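PDB 7BVJ: oxidoreductase, NAD-binding from Acidithiobacillus ferrooxidans, which catalyses the NAD(+)-dependent oxidation of the glucosamine 3-position of UDP-N-acetylglucosamine to a ketone, a step in making the diamino sugar of some lipid A molecules. Local coordinates for residues A[3-8]-A[60-65]; A[136-141]-A[225-230]; A[242-247]-A[257-262]. All blocks are in the same frame, centred on the assembly; numbering follows the deposited sequence.

Contact 1: A[3-8]-A[60-65]; sequences HMRTGV and EVDAVS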
loop_
_atom_site.group_PDB
_atom_site.type_symbol
_atom_site.label_atom_id
_atom_site.label_comp_id
_atom_site.label_asym_id
_atom_site.label_seq_id
_atom_site.Cartn_x
_atom_site.Cartn_y
_atom_site.Cartn_z
ATOM N N HIS A 3 -1.505 -5.602 24.164
ATOM C CA HIS A 3 -2.705 -5.419 24.973
ATOM C C HIS A 3 -3.390 -4.164 24.461
ATOM O O HIS A 3 -3.086 -3.041 24.867
ATOM C CB HIS A 3 -2.368 -5.350 26.455
ATOM C CG HIS A 3 -1.773 -6.617 26.975
ATOM N ND1 HIS A 3 -2.417 -7.833 26.878
ATOM C CD2 HIS A 3 -0.576 -6.871 27.557
ATOM C CE1 HIS A 3 -1.655 -8.775 27.403
ATOM N NE2 HIS A 3 -0.529 -8.219 27.815
ATOM N N MET A 4 -4.328 -4.369 23.543
ATOM C CA MET A 4 -4.996 -3.280 22.856
ATOM C C MET A 4 -6.385 -3.740 22.434
ATOM O O MET A 4 -6.546 -4.865 21.948
ATOM C CB MET A 4 -4.185 -2.851 21.637
ATOM C CG MET A 4 -4.783 -1.706 20.888
ATOM S SD MET A 4 -3.980 -0.195 21.378
ATOM C CE MET A 4 -2.606 -0.264 20.248
ATOM N N ARG A 5 -7.380 -2.868 22.612
ATOM C CA ARG A 5 -8.731 -3.137 22.129
ATOM C C ARG A 5 -8.840 -2.683 20.674
ATOM O O ARG A 5 -8.670 -1.492 20.365
ATOM C CB ARG A 5 -9.772 -2.436 22.999
ATOM C CG ARG A 5 -9.923 -3.052 24.376
ATOM C CD ARG A 5 -10.787 -2.159 25.238
ATOM N NE ARG A 5 -10.317 -0.778 25.236
ATOM C CZ ARG A 5 -11.119 0.282 25.252
ATOM N NH1 ARG A 5 -12.437 0.116 25.259
ATOM N NH2 ARG A 5 -10.608 1.505 25.254
ATOM N N THR A 6 -9.134 -3.634 19.787
ATOM C CA THR A 6 -9.064 -3.409 18.352
ATOM C C THR A 6 -10.378 -3.787 17.675
ATOM O O THR A 6 -11.175 -4.580 18.187
ATOM C CB THR A 6 -7.912 -4.199 17.717
ATOM O OG1 THR A 6 -8.091 -5.601 17.969
ATOM C CG2 THR A 6 -6.567 -3.744 18.279
ATOM N N GLY A 7 -10.598 -3.178 16.507
ATOM C CA GLY A 7 -11.761 -3.469 15.694
ATOM C C GLY A 7 -11.476 -3.247 14.220
ATOM O O GLY A 7 -10.458 -2.665 13.835
ATOM N N VAL A 8 -12.390 -3.737 13.390
ATOM C CA VAL A 8 -12.338 -3.523 11.951
ATOM C C VAL A 8 -13.682 -2.981 11.498
ATOM O O VAL A 8 -14.733 -3.530 11.844
ATOM C CB VAL A 8 -11.973 -4.802 11.169
ATOM C CG1 VAL A 8 -11.912 -4.511 9.669
ATOM C CG2 VAL A 8 -10.619 -5.362 11.632
ATOM N N GLU A 60 -15.869 0.618 22.142
ATOM C CA GLU A 60 -15.227 -0.529 22.771
ATOM C C GLU A 60 -13.779 -0.768 22.320
ATOM O O GLU A 60 -13.224 -1.823 22.643
ATOM C CB GLU A 60 -16.045 -1.803 22.508
ATOM C CG GLU A 60 -17.508 -1.763 22.995
ATOM C CD GLU A 60 -17.723 -2.378 24.378
ATOM O OE1 GLU A 60 -16.734 -2.729 25.061
ATOM O OE2 GLU A 60 -18.899 -2.513 24.787
ATOM N N VAL A 61 -13.150 0.147 21.571
ATOM C CA VAL A 61 -11.806 -0.102 21.047
ATOM C C VAL A 61 -10.909 1.116 21.181
ATOM O O VAL A 61 -11.367 2.252 21.328
ATOM C CB VAL A 61 -11.789 -0.513 19.558
ATOM C CG1 VAL A 61 -12.603 -1.757 19.313
ATOM C CG2 VAL A 61 -12.256 0.660 18.695
ATOM N N ASP A 62 -9.603 0.851 21.061
ATOM C CA ASP A 62 -8.548 1.848 20.959
ATOM C C ASP A 62 -8.066 2.057 19.527
ATOM O O ASP A 62 -7.697 3.181 19.171
ATOM C CB ASP A 62 -7.348 1.445 21.832
ATOM C CG ASP A 62 -7.743 1.116 23.270
ATOM O OD1 ASP A 62 -8.183 2.042 23.979
ATOM O OD2 ASP A 62 -7.612 -0.063 23.686
ATOM N N ALA A 63 -8.037 1.011 18.700
ATOM C CA ALA A 63 -7.622 1.182 17.310
ATOM C C ALA A 63 -8.523 0.390 16.376
ATOM O O ALA A 63 -9.078 -0.648 16.746
ATOM C CB ALA A 63 -6.159 0.752 17.083
ATOM N N VAL A 64 -8.654 0.879 15.149
ATOM C CA VAL A 64 -9.382 0.139 14.132
ATOM C C VAL A 64 -8.595 0.114 12.832
ATOM O O VAL A 64 -7.788 1.006 12.536
ATOM C CB VAL A 64 -10.785 0.727 13.867
ATOM C CG1 VAL A 64 -11.630 0.714 15.131
ATOM C CG2 VAL A 64 -10.645 2.134 13.307
ATOM N N SER A 65 -8.850 -0.927 12.050
ATOM C CA SER A 65 -8.613 -0.880 10.614
ATOM C C SER A 65 -9.894 -0.457 9.890
ATOM O O SER A 65 -10.991 -0.908 10.227
ATOM C CB SER A 65 -8.129 -2.238 10.091
ATOM O OG SER A 65 -6.739 -2.428 10.370
HETATM O O HOH W 1 -13.139 3.481 23.975
#

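Contact 2: A[136-141]-A[225-230]; sequences APRYLE and FWQDRY. With F8U ((2R,3R)-2,3-bis(oxidanyl)butane-1,4-disulfonic acid), chain F.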
loop_
_atom_site.group_PDB
_atom_site.type_symbol
_atom_site.label_atom_id
_atom_site.label_comp_id
_atom_site.label_asym_id
_atom_site.label_seq_id
_atom_site.Cartn_x
_atom_site.Cartn_y
_atom_site.Cartn_z
ATOM N N ALA A 136 19.390 6.582 -2.404
ATOM C CA ALA A 136 18.321 6.743 -3.372
ATOM C C ALA A 136 18.700 6.089 -4.698
ATOM O O ALA A 136 19.753 6.415 -5.270
ATOM C CB ALA A 136 18.022 8.230 -3.591
ATOM N N PRO A 137 17.883 5.176 -5.223
ATOM C CA PRO A 137 18.137 4.667 -6.575
ATOM C C PRO A 137 18.093 5.795 -7.587
ATOM O O PRO A 137 17.416 6.806 -7.390
ATOM C CB PRO A 137 16.992 3.677 -6.810
ATOM C CG PRO A 137 15.974 3.997 -5.757
ATOM C CD PRO A 137 16.729 4.513 -4.593
ATOM N N ARG A 138 18.819 5.599 -8.684
ATOM C CA ARG A 138 18.816 6.557 -9.776
ATOM C C ARG A 138 17.726 6.255 -10.791
ATOM O O ARG A 138 17.191 7.186 -11.406
ATOM C CB ARG A 138 20.180 6.575 -10.473
ATOM C CG ARG A 138 21.370 6.561 -9.519
ATOM C CD ARG A 138 21.324 7.759 -8.593
ATOM N NE ARG A 138 22.635 8.127 -8.077
ATOM C CZ ARG A 138 22.841 9.178 -7.295
ATOM N NH1 ARG A 138 21.813 9.944 -6.939
ATOM N NH2 ARG A 138 24.063 9.467 -6.870
ATOM N N TYR A 139 17.377 4.980 -10.969
ATOM C CA TYR A 139 16.301 4.606 -11.884
ATOM C C TYR A 139 15.502 3.439 -11.310
ATOM O O TYR A 139 16.084 2.500 -10.765
ATOM C CB TYR A 139 16.896 4.248 -13.256
ATOM C CG TYR A 139 15.928 3.768 -14.319
ATOM C CD1 TYR A 139 14.876 4.560 -14.751
ATOM C CD2 TYR A 139 16.100 2.531 -14.916
ATOM C CE1 TYR A 139 13.997 4.112 -15.725
ATOM C CE2 TYR A 139 15.245 2.080 -15.880
ATOM C CZ TYR A 139 14.191 2.873 -16.291
ATOM O OH TYR A 139 13.347 2.404 -17.280
ATOM N N LEU A 140 14.165 3.497 -11.415
ATOM C CA LEU A 140 13.310 2.361 -11.058
ATOM C C LEU A 140 12.387 2.016 -12.229
ATOM O O LEU A 140 11.793 2.902 -12.850
ATOM C CB LEU A 140 12.439 2.623 -9.815
ATOM C CG LEU A 140 12.953 3.291 -8.553
ATOM C CD1 LEU A 140 12.922 4.796 -8.736
ATOM C CD2 LEU A 140 12.093 2.899 -7.364
ATOM N N GLU A 141 12.265 0.717 -12.510
ATOM C CA GLU A 141 11.454 0.181 -13.591
ATOM C C GLU A 141 10.568 -0.898 -12.983
ATOM O O GLU A 141 11.085 -1.875 -12.440
ATOM C CB GLU A 141 12.353 -0.416 -14.670
ATOM C CG GLU A 141 11.912 -0.218 -16.068
ATOM C CD GLU A 141 12.988 -0.634 -17.061
ATOM O OE1 GLU A 141 13.544 -1.747 -16.922
ATOM O OE2 GLU A 141 13.275 0.160 -17.978
ATOM N N PHE A 225 18.084 0.570 -10.164
ATOM C CA PHE A 225 19.430 0.897 -10.611
ATOM C C PHE A 225 20.002 2.012 -9.746
ATOM O O PHE A 225 19.448 3.123 -9.694
ATOM C CB PHE A 225 19.438 1.329 -12.083
ATOM C CG PHE A 225 18.915 0.290 -13.043
ATOM C CD1 PHE A 225 19.788 -0.454 -13.827
ATOM C CD2 PHE A 225 17.544 0.079 -13.187
ATOM C CE1 PHE A 225 19.295 -1.409 -14.718
ATOM C CE2 PHE A 225 17.054 -0.870 -14.077
ATOM C CZ PHE A 225 17.934 -1.612 -14.838
ATOM N N TRP A 226 21.112 1.707 -9.077
ATOM C CA TRP A 226 22.002 2.679 -8.466
ATOM C C TRP A 226 23.232 2.819 -9.349
ATOM O O TRP A 226 23.399 2.105 -10.340
ATOM C CB TRP A 226 22.411 2.257 -7.051
ATOM C CG TRP A 226 21.295 2.168 -6.048
ATOM C CD1 TRP A 226 20.930 3.123 -5.139
ATOM C CD2 TRP A 226 20.423 1.054 -5.826
ATOM N NE1 TRP A 226 19.879 2.680 -4.384
ATOM C CE2 TRP A 226 19.549 1.410 -4.780
ATOM C CE3 TRP A 226 20.285 -0.206 -6.423
ATOM C CZ2 TRP A 226 18.555 0.549 -4.308
ATOM C CZ3 TRP A 226 19.314 -1.053 -5.958
ATOM C CH2 TRP A 226 18.460 -0.682 -4.896
ATOM N N GLN A 227 24.120 3.740 -8.969
ATOM C CA GLN A 227 25.344 3.949 -9.736
ATOM C C GLN A 227 26.241 2.717 -9.752
ATOM O O GLN A 227 27.040 2.552 -10.681
ATOM C CB GLN A 227 26.107 5.138 -9.159
ATOM C CG GLN A 227 27.062 5.788 -10.122
ATOM C CD GLN A 227 27.058 7.292 -9.986
ATOM O OE1 GLN A 227 26.155 7.871 -9.372
ATOM N NE2 GLN A 227 28.063 7.939 -10.565
ATOM N N ASP A 228 26.137 1.842 -8.755
ATOM C CA ASP A 228 27.035 0.698 -8.685
ATOM C C ASP A 228 26.321 -0.618 -8.422
ATOM O O ASP A 228 26.996 -1.616 -8.144
ATOM C CB ASP A 228 28.098 0.924 -7.609
ATOM C CG ASP A 228 29.079 2.002 -7.992
ATOM O OD1 ASP A 228 29.664 1.903 -9.100
ATOM O OD2 ASP A 228 29.251 2.952 -7.192
ATOM N N ARG A 229 24.989 -0.658 -8.515
ATOM C CA ARG A 229 24.239 -1.861 -8.177
ATOM C C ARG A 229 23.019 -1.987 -9.071
ATOM O O ARG A 229 22.506 -0.998 -9.602
ATOM C CB ARG A 229 23.770 -1.868 -6.718
ATOM C CG ARG A 229 24.772 -2.421 -5.754
ATOM C CD ARG A 229 24.633 -1.817 -4.375
ATOM N NE ARG A 229 25.949 -1.515 -3.799
ATOM C CZ ARG A 229 26.880 -2.427 -3.508
ATOM N NH1 ARG A 229 26.661 -3.722 -3.730
ATOM N NH2 ARG A 229 28.046 -2.041 -2.997
ATOM N N TYR A 230 22.548 -3.222 -9.204
ATOM C CA TYR A 230 21.279 -3.499 -9.865
ATOM C C TYR A 230 20.506 -4.507 -9.029
ATOM O O TYR A 230 20.987 -5.616 -8.800
ATOM C CB TYR A 230 21.528 -4.011 -11.281
ATOM C CG TYR A 230 20.439 -4.829 -11.945
ATOM C CD1 TYR A 230 20.475 -6.219 -11.912
ATOM C CD2 TYR A 230 19.425 -4.217 -12.672
ATOM C CE1 TYR A 230 19.510 -6.980 -12.548
ATOM C CE2 TYR A 230 18.452 -4.970 -13.318
ATOM C CZ TYR A 230 18.500 -6.354 -13.256
ATOM O OH TYR A 230 17.545 -7.114 -13.894
HETATM C C01 F8U F . 14.383 -7.179 -18.088
HETATM C C02 F8U F . 14.355 -8.709 -18.198
HETATM C C03 F8U F . 14.664 -9.551 -16.961
HETATM C C04 F8U F . 15.465 -8.899 -15.849
HETATM O O06 F8U F . 15.785 -11.482 -14.727
HETATM O O07 F8U F . 17.182 -9.854 -13.929
HETATM O O08 F8U F . 14.769 -9.872 -13.449
HETATM O O09 F8U F . 15.399 -10.639 -17.387
HETATM O O10 F8U F . 13.067 -9.096 -18.539
HETATM O O12 F8U F . 16.496 -5.923 -19.459
HETATM O O13 F8U F . 16.269 -5.266 -17.296
HETATM O O14 F8U F . 16.975 -7.592 -17.671
HETATM S S05 F8U F . 15.804 -10.025 -14.448
HETATM S S11 F8U F . 16.075 -6.489 -18.147
#

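Contact 3: A[242-247]-A[257-262]; sequences IYHRGA and RDEAVD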
loop_
_atom_site.group_PDB
_atom_site.type_symbol
_atom_site.label_atom_id
_atom_site.label_comp_id
_atom_site.label_asym_id
_atom_site.label_seq_id
_atom_site.Cartn_x
_atom_site.Cartn_y
_atom_site.Cartn_z
ATOM N N ILE A 242 20.901 -9.047 -6.555
ATOM C CA ILE A 242 21.680 -7.814 -6.540
ATOM C C ILE A 242 22.962 -8.058 -7.313
ATOM O O ILE A 242 23.734 -8.962 -6.977
ATOM C CB ILE A 242 21.986 -7.351 -5.109
ATOM C CG1 ILE A 242 20.685 -7.168 -4.335
ATOM C CG2 ILE A 242 22.797 -6.068 -5.111
ATOM C CD1 ILE A 242 20.896 -6.852 -2.863
ATOM N N TYR A 243 23.190 -7.260 -8.346
ATOM C CA TYR A 243 24.388 -7.364 -9.161
ATOM C C TYR A 243 25.308 -6.207 -8.807
ATOM O O TYR A 243 24.857 -5.056 -8.724
ATOM C CB TYR A 243 24.070 -7.341 -10.663
ATOM C CG TYR A 243 23.168 -8.453 -11.192
ATOM C CD1 TYR A 243 22.448 -9.280 -10.329
ATOM C CD2 TYR A 243 23.025 -8.663 -12.563
ATOM C CE1 TYR A 243 21.614 -10.282 -10.809
ATOM C CE2 TYR A 243 22.194 -9.672 -13.057
ATOM C CZ TYR A 243 21.493 -10.480 -12.170
ATOM O OH TYR A 243 20.666 -11.487 -12.626
ATOM N N HIS A 244 26.584 -6.521 -8.624
ATOM C CA HIS A 244 27.611 -5.461 -8.470
ATOM C C HIS A 244 28.796 -5.830 -9.359
ATOM O O HIS A 244 28.974 -7.001 -9.628
ATOM C CB HIS A 244 27.993 -5.193 -7.014
ATOM C CG HIS A 244 27.906 -6.392 -6.148
ATOM N ND1 HIS A 244 27.010 -6.476 -5.110
ATOM C CD2 HIS A 244 28.593 -7.550 -6.169
ATOM C CE1 HIS A 244 27.125 -7.651 -4.541
ATOM N NE2 HIS A 244 28.102 -8.322 -5.166
ATOM N N ARG A 245 29.652 -4.867 -9.660
ATOM C CA ARG A 245 30.804 -5.139 -10.526
ATOM C C ARG A 245 31.796 -6.067 -9.817
ATOM O O ARG A 245 32.323 -5.730 -8.750
ATOM C CB ARG A 245 31.467 -3.827 -10.951
ATOM C CG ARG A 245 30.477 -2.842 -11.570
ATOM C CD ARG A 245 31.146 -1.602 -12.161
ATOM N NE ARG A 245 30.554 -0.365 -11.642
ATOM C CZ ARG A 245 29.954 0.561 -12.390
ATOM N NH1 ARG A 245 29.453 1.655 -11.824
ATOM N NH2 ARG A 245 29.860 0.398 -13.704
ATOM N N GLY A 246 32.045 -7.242 -10.411
ATOM C CA GLY A 246 32.624 -8.364 -9.681
ATOM C C GLY A 246 33.485 -9.366 -10.439
ATOM O O GLY A 246 34.399 -8.982 -11.177
ATOM N N ALA A 247 33.212 -10.664 -10.242
ATOM C CA ALA A 247 34.126 -11.750 -10.596
ATOM C C ALA A 247 33.452 -12.862 -11.415
ATOM O O ALA A 247 33.686 -14.052 -11.179
ATOM C CB ALA A 247 34.768 -12.338 -9.340
ATOM N N ARG A 257 28.951 -9.656 -10.485
ATOM C CA ARG A 257 28.578 -10.702 -9.550
ATOM C C ARG A 257 27.100 -10.562 -9.220
ATOM O O ARG A 257 26.633 -9.468 -8.861
ATOM C CB ARG A 257 29.409 -10.627 -8.267
ATOM C CG ARG A 257 30.782 -11.251 -8.379
ATOM C CD ARG A 257 30.765 -12.504 -9.251
ATOM N NE ARG A 257 30.326 -13.695 -8.528
ATOM C CZ ARG A 257 29.228 -14.388 -8.822
ATOM N NH1 ARG A 257 28.443 -14.008 -9.830
ATOM N NH2 ARG A 257 28.918 -15.462 -8.104
ATOM N N ASP A 258 26.377 -11.669 -9.362
ATOM C CA ASP A 258 24.964 -11.750 -9.037
ATOM C C ASP A 258 24.833 -12.445 -7.692
ATOM O O ASP A 258 25.220 -13.608 -7.551
ATOM C CB ASP A 258 24.209 -12.501 -10.133
ATOM C CG ASP A 258 22.898 -13.080 -9.662
ATOM O OD1 ASP A 258 22.542 -14.179 -10.133
ATOM O OD2 ASP A 258 22.211 -12.441 -8.838
ATOM N N GLU A 259 24.322 -11.723 -6.702
ATOM C CA GLU A 259 24.064 -12.265 -5.375
ATOM C C GLU A 259 22.564 -12.495 -5.240
ATOM O O GLU A 259 21.773 -11.545 -5.283
ATOM C CB GLU A 259 24.569 -11.324 -4.291
ATOM C CG GLU A 259 23.914 -11.595 -2.953
ATOM C CD GLU A 259 24.248 -10.551 -1.925
ATOM O OE1 GLU A 259 24.458 -10.946 -0.758
ATOM O OE2 GLU A 259 24.312 -9.349 -2.285
ATOM N N ALA A 260 22.216 -13.767 -5.131
ATOM C CA ALA A 260 20.833 -14.221 -4.916
ATOM C C ALA A 260 20.543 -14.042 -3.431
ATOM O O ALA A 260 21.168 -14.699 -2.644
ATOM C CB ALA A 260 20.692 -15.646 -5.382
ATOM N N VAL A 261 19.653 -13.126 -3.093
ATOM C CA VAL A 261 19.387 -12.782 -1.668
ATOM C C VAL A 261 18.386 -13.747 -1.055
ATOM O O VAL A 261 17.303 -13.941 -1.557
ATOM C CB VAL A 261 18.988 -11.318 -1.436
ATOM C CG1 VAL A 261 18.689 -11.045 0.013
ATOM C CG2 VAL A 261 20.063 -10.394 -1.892
ATOM N N ASP A 262 18.778 -14.325 0.073
ATOM C CA ASP A 262 17.907 -15.295 0.761
ATOM C C ASP A 262 16.814 -14.555 1.539
ATOM O O ASP A 262 17.015 -14.070 2.629
ATOM C CB ASP A 262 18.700 -16.348 1.522
ATOM C CG ASP A 262 19.271 -17.466 0.676
ATOM O OD1 ASP A 262 18.708 -17.762 -0.383
ATOM O OD2 ASP A 262 20.276 -18.025 1.099
#

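Contact 1: A[3-8]-A[60-65]
R5 and D62 clasp each other where two parallel strands of the Rossmann fold, 5-9 and 63-66, begin to pair. The arginine can be followed outward. Its CB lies 3.3 Å from D62 OD2 and also close to E60 O, and CG and CD continue over that same carbonyl oxygen. CG stands anti to the carbonyl carbon, and a bend at chi3 (-52°) brings NE back over the aspartate. NE then donates to D62 OD2, while NH2 reaches D62 OD1 at 2.8 Å, a side-on salt bridge with one nitrogen for each oxygen. The guanidinium and carboxylate planes are 72° apart, and both nitrogens meet their oxygens from above the carboxylate plane. NH1, at the remaining corner, packs on E60 C, and V61 C lies over the centre of one guanidinium face.

D62 OD2 also accepts the backbone N of R5 at 3.0 Å through its anti lone pair, and R5 O in turn takes both D62 N and A63 N. An alanine at D62 would probably leave the guanidinium without this salt-bridge partner and freer to turn, and the R5 amide without this acceptor.

Further along, regular parallel pairing takes over, with G7 N bonded to A63 O and S65 N to G7 O. V61 CG1 packs 3.4 Å from T6 O. On the face carrying T6, V8, A63 and S65, helix 13-25 packs on T6 and V8, and S65 OG bonds to its Y22 and H18; helix 268-282 packs on M4 and A63. In the parallel sheet strand 5-9 lies between strands 27-32 and 63-66.

Contact 2: A[136-141]-A[225-230]
Y139 pairs with F225 as an antiparallel hydrogen-bonded pair, F225 N giving to Y139 O at 2.8 Å and F225 O receiving both R138 N and Y139 N, so that two residues face one in a classic beta bulge. The bulge joins the start of strand 139-147 to the end of strand 219-225 in the mixed sheet of the C-terminal domain, just where the chain turns into strand 229-234.

On the face carrying Y139 and F225 the two side chains run side by side, pointing the same way. Y139 CG is anti to its backbone N (chi1 177°), whereas F225 CG lies anti to the carbonyl carbon. The rings are inclined by 40° and meet through their CD2 atoms, 3.3 Å apart, with F225 CD2 at the edge of the tyrosine ring. Beyond this pair, Y139 OH bonds to N208 on strand 206-215; its very short approach to E141 OE2 is doubtful.

P137 and W226 form the other apolar pair. P137 CA sits over the five-membered ring of the indole, 3.7 Å from its centroid, in a CH-pi contact, and P137 CB lies above the same plane nearer the rim. W226 NE1 bonds to G135 O, which probably helps to hold the indole in this rotation, while L172 and T173 of helix 157-173 touch the proline. At the surface R138 and Q227 approach only loosely.

Across the turn, the phenol of Y230 reaches the bound disulfonic acid: its OH donates to F8U O07 at 2.8 Å, with that sulfonate oxygen in the plane of the phenol ring.

Contact 3: A[242-247]-A[257-262]
I242 and E259, and H244 and R257, are the hydrogen-bonded pairs of an antiparallel ladder that ties together the beta hairpin of strands 239-245 and 256-261, the latter an outermost strand of the mixed sheet within this chain. Two of the four bonds are nearly straight: E259 N reaches I242 O at 2.8 Å with an angle of 173° at the hydrogen, and R257 N meets H244 O with a similarly open angle. Between them Y243 and D258 form a non-hydrogen-bonded pair, in which Y243 CA turns its hydrogen toward R257 O.

The closest side-chain packing lies on the face of Y243 and D258. D258 CB sits over the tyrosine ring, 3.9 Å from its centroid, as a CH-pi contact. Its CG, anti to the backbone N (chi1 158°), lies 3.3 Å from Y243 CE1. The carboxylate plane is inclined 47° to the ring, and OD2 comes 3.0 Å from the same CE1. The hydrogen bond of this oxygen is to H241 ND1. The same phenol ring meets Y230 edge-to-face. Beyond the I242-E259 pair, I242 CD1 touches V261 CG2 at 3.8 Å, and both residues rest against Y128 of helix 124-132.

Toward the hairpin loop the contact opens to solvent, although R257 CG still lies 3.1 Å from A247 N. The arginine bends at chi2 and chi3, and its aliphatic CG and CD lie against G246 and A247, which are exposed. H244 is modelled in two conformers, which leaves its ring contacts with R257 and E259 uncertain.

The chemistry is therefore divided: main-chain bonds set the register and an apolar patch joins the hairpin to helix 124-132, whereas the charged ends of R257 and E259 make no salt bridge across these two strands.

Overall arrangement
Contact 1 belongs to the parallel sheet of the NAD-binding domain, whereas contacts 2 and 3 share the mixed sheet of the C-terminal domain, on the opposite side of the chain's centre. The centre of contact 1 is about 40 Å from that of contact 2 and about 44 Å from that of contact 3. Its V8 side chain comes within about 8 Å of the bound NAD. Contacts 2 and 3 have centres about 14 Å apart and touch through neighbouring strands 229-234 and 239-245, where D228 OD1 forms a salt bridge with R245 NH1 at 2.7 Å. The side chain of Y243 in contact 3 is about 4 Å from F8U, the ligand bound by Y230 of contact 2 together with S232.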